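Local atomic coordinates of sulfur carrier protein CysO (Mycobacterium tuberculosis, PDB entry 3DWM), a protein that probably serves, in its thiocarboxylated form, as the sulfur donor for CysM-dependent cysteine biosynthesis. Residues A[53-58]-A[66-71]. Sequence-based numbering, arbitrary orientation.
Sequences GKLHRF and EDVRFS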
loop_
_atom_site.group_PDB
_atom_site.type_symbol
_atom_site.label_atom_id
_atom_site.label_comp_id
_atom_site.label_asym_id
_atom_site.label_seq_id
_atom_site.Cartn_x
_atom_site.Cartn_y
_atom_site.Cartn_z
ATOM N N GLY A 53 -2.416 -7.150 -10.751
ATOM C CA GLY A 53 -1.267 -7.521 -9.925
ATOM C C GLY A 53 -0.208 -6.463 -10.004
ATOM O O GLY A 53 0.711 -6.438 -9.174
ATOM N N LYS A 54 -0.357 -5.576 -10.997
ATOM C CA LYS A 54 0.605 -4.512 -11.274
ATOM C C LYS A 54 0.019 -3.243 -10.689
ATOM O O LYS A 54 -1.183 -3.006 -10.787
ATOM C CB LYS A 54 0.912 -4.383 -12.804
ATOM N N LEU A 55 0.884 -2.494 -10.006
ATOM C CA LEU A 55 0.554 -1.228 -9.374
ATOM C C LEU A 55 0.256 -0.145 -10.388
ATOM O O LEU A 55 0.690 -0.190 -11.533
ATOM C CB LEU A 55 1.722 -0.738 -8.541
ATOM C CG LEU A 55 2.040 -1.230 -7.142
ATOM C CD1 LEU A 55 3.254 -0.392 -6.713
ATOM C CD2 LEU A 55 0.811 -1.100 -6.185
ATOM N N HIS A 56 -0.456 0.855 -9.919
ATOM C CA HIS A 56 -0.938 1.899 -10.741
ATOM C C HIS A 56 0.228 2.806 -11.173
ATOM O O HIS A 56 1.131 3.065 -10.357
ATOM C CB HIS A 56 -1.947 2.666 -9.904
ATOM C CG HIS A 56 -2.718 3.656 -10.690
ATOM N ND1 HIS A 56 -2.195 4.885 -11.025
ATOM C CD2 HIS A 56 -3.933 3.578 -11.275
ATOM C CE1 HIS A 56 -3.077 5.545 -11.757
ATOM N NE2 HIS A 56 -4.133 4.769 -11.934
ATOM N N ARG A 57 0.210 3.277 -12.427
ATOM C CA ARG A 57 1.324 4.070 -12.931
ATOM C C ARG A 57 1.670 5.307 -12.081
ATOM O O ARG A 57 2.854 5.654 -11.955
ATOM C CB ARG A 57 1.123 4.476 -14.386
ATOM C CG ARG A 57 1.828 3.559 -15.357
ATOM C CD ARG A 57 1.344 3.820 -16.775
ATOM N NE ARG A 57 1.728 5.150 -17.266
ATOM C CZ ARG A 57 1.372 5.666 -18.442
ATOM N NH1 ARG A 57 0.609 4.988 -19.268
ATOM N NH2 ARG A 57 1.759 6.882 -18.797
ATOM N N PHE A 58 0.660 5.963 -11.504
ATOM C CA PHE A 58 0.870 7.226 -10.768
ATOM C C PHE A 58 0.783 7.079 -9.258
ATOM O O PHE A 58 0.572 8.059 -8.526
ATOM C CB PHE A 58 -0.092 8.305 -11.247
ATOM C CG PHE A 58 -0.132 8.424 -12.725
ATOM C CD1 PHE A 58 1.031 8.765 -13.436
ATOM C CD2 PHE A 58 -1.319 8.164 -13.430
ATOM C CE1 PHE A 58 1.014 8.862 -14.810
ATOM C CE2 PHE A 58 -1.361 8.264 -14.831
ATOM C CZ PHE A 58 -0.187 8.596 -15.519
ATOM N N GLU A 66 12.674 1.650 0.650
ATOM C CA GLU A 66 12.971 0.926 -0.581
ATOM C C GLU A 66 11.726 0.972 -1.507
ATOM O O GLU A 66 10.589 0.697 -1.097
ATOM C CB GLU A 66 13.470 -0.544 -0.271
ATOM N N ASP A 67 11.954 1.387 -2.747
ATOM C CA ASP A 67 10.925 1.461 -3.744
ATOM C C ASP A 67 10.557 0.043 -4.179
ATOM O O ASP A 67 11.388 -0.694 -4.717
ATOM C CB ASP A 67 11.440 2.297 -4.905
ATOM C CG ASP A 67 10.368 2.601 -5.948
ATOM O OD1 ASP A 67 9.360 1.857 -6.102
ATOM O OD2 ASP A 67 10.546 3.596 -6.663
ATOM N N VAL A 68 9.305 -0.343 -3.954
ATOM C CA VAL A 68 8.860 -1.703 -4.274
ATOM C C VAL A 68 9.054 -2.112 -5.757
ATOM O O VAL A 68 9.287 -3.309 -6.069
ATOM C CB VAL A 68 7.401 -1.987 -3.796
ATOM C CG1 VAL A 68 7.246 -1.560 -2.356
ATOM C CG2 VAL A 68 6.387 -1.314 -4.657
ATOM N N ARG A 69 8.955 -1.126 -6.660
ATOM C CA ARG A 69 9.273 -1.364 -8.066
ATOM C C ARG A 69 10.680 -1.972 -8.233
ATOM O O ARG A 69 11.004 -2.461 -9.315
ATOM C CB ARG A 69 9.093 -0.096 -8.912
ATOM C CG ARG A 69 7.661 0.107 -9.326
ATOM C CD ARG A 69 7.421 1.515 -9.828
ATOM N NE ARG A 69 6.083 1.673 -10.418
ATOM C CZ ARG A 69 5.000 2.093 -9.757
ATOM N NH1 ARG A 69 5.079 2.399 -8.463
ATOM N NH2 ARG A 69 3.834 2.200 -10.388
ATOM N N PHE A 70 11.505 -1.964 -7.175
ATOM C CA PHE A 70 12.829 -2.577 -7.281
ATOM C C PHE A 70 12.998 -3.813 -6.478
ATOM O O PHE A 70 14.027 -4.457 -6.560
ATOM C CB PHE A 70 13.938 -1.573 -7.010
ATOM C CG PHE A 70 13.905 -0.463 -7.958
ATOM C CD1 PHE A 70 13.849 0.843 -7.514
ATOM C CD2 PHE A 70 13.819 -0.730 -9.326
ATOM C CE1 PHE A 70 13.739 1.910 -8.428
ATOM C CE2 PHE A 70 13.703 0.314 -10.273
ATOM C CZ PHE A 70 13.663 1.644 -9.822
ATOM N N SER A 71 11.963 -4.174 -5.739
ATOM C CA SER A 71 12.010 -5.352 -4.885
ATOM C C SER A 71 10.915 -6.388 -5.205
ATOM O O SER A 71 10.658 -7.257 -4.410
ATOM C CB SER A 71 11.938 -4.909 -3.413
ATOM O OG SER A 71 10.756 -4.161 -3.141
#
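Arg69 crosses Leu55 obliquely, its guanidinium NH1 passing 3.8 Å from Leu55 CD1. CysO belongs to the ThiS family of the ubiquitin-like clan, and the contact lies at one border of its mixed sheet: 53-58 leads into strand 59-63, while 66-71 starts as the outermost strand 66-67 and then continues into a turn. An arginine suits this exposed place because its chain, extended from CG to NE, reaches from the turn after strand 66-67 to the loop 53-58 and ends in several N-H groups. NH2 donates to His56 O at 2.8 Å; the oxygen lies almost in the guanidinium plane, but the N-H···O angle is a bent 137° and the donor stands above the carbonyl plane. NH1 bonds Val59 O, so one side chain grips a carbonyl in the loop and another on the first residue of strand 59-63.

Beside this polar bridge, leucine and valine supply the apolar part. Leu55 reaches over with CG anti to its carbonyl carbon (chi1 -81°), and its CD1 meets Val68 CG2 at 3.9 Å, the two side chains crossing at about a right angle. Ile61 and Leu74 also touch Leu55, extending the apolar contact, whereas Val68 is buried against Val63 and Thr76. Asp67, its short carboxylate suited to reaching the N-H two residues on, closes an Asx turn: OD1 accepts from Arg69 N at 3.1 Å, approached from above the carboxylate plane.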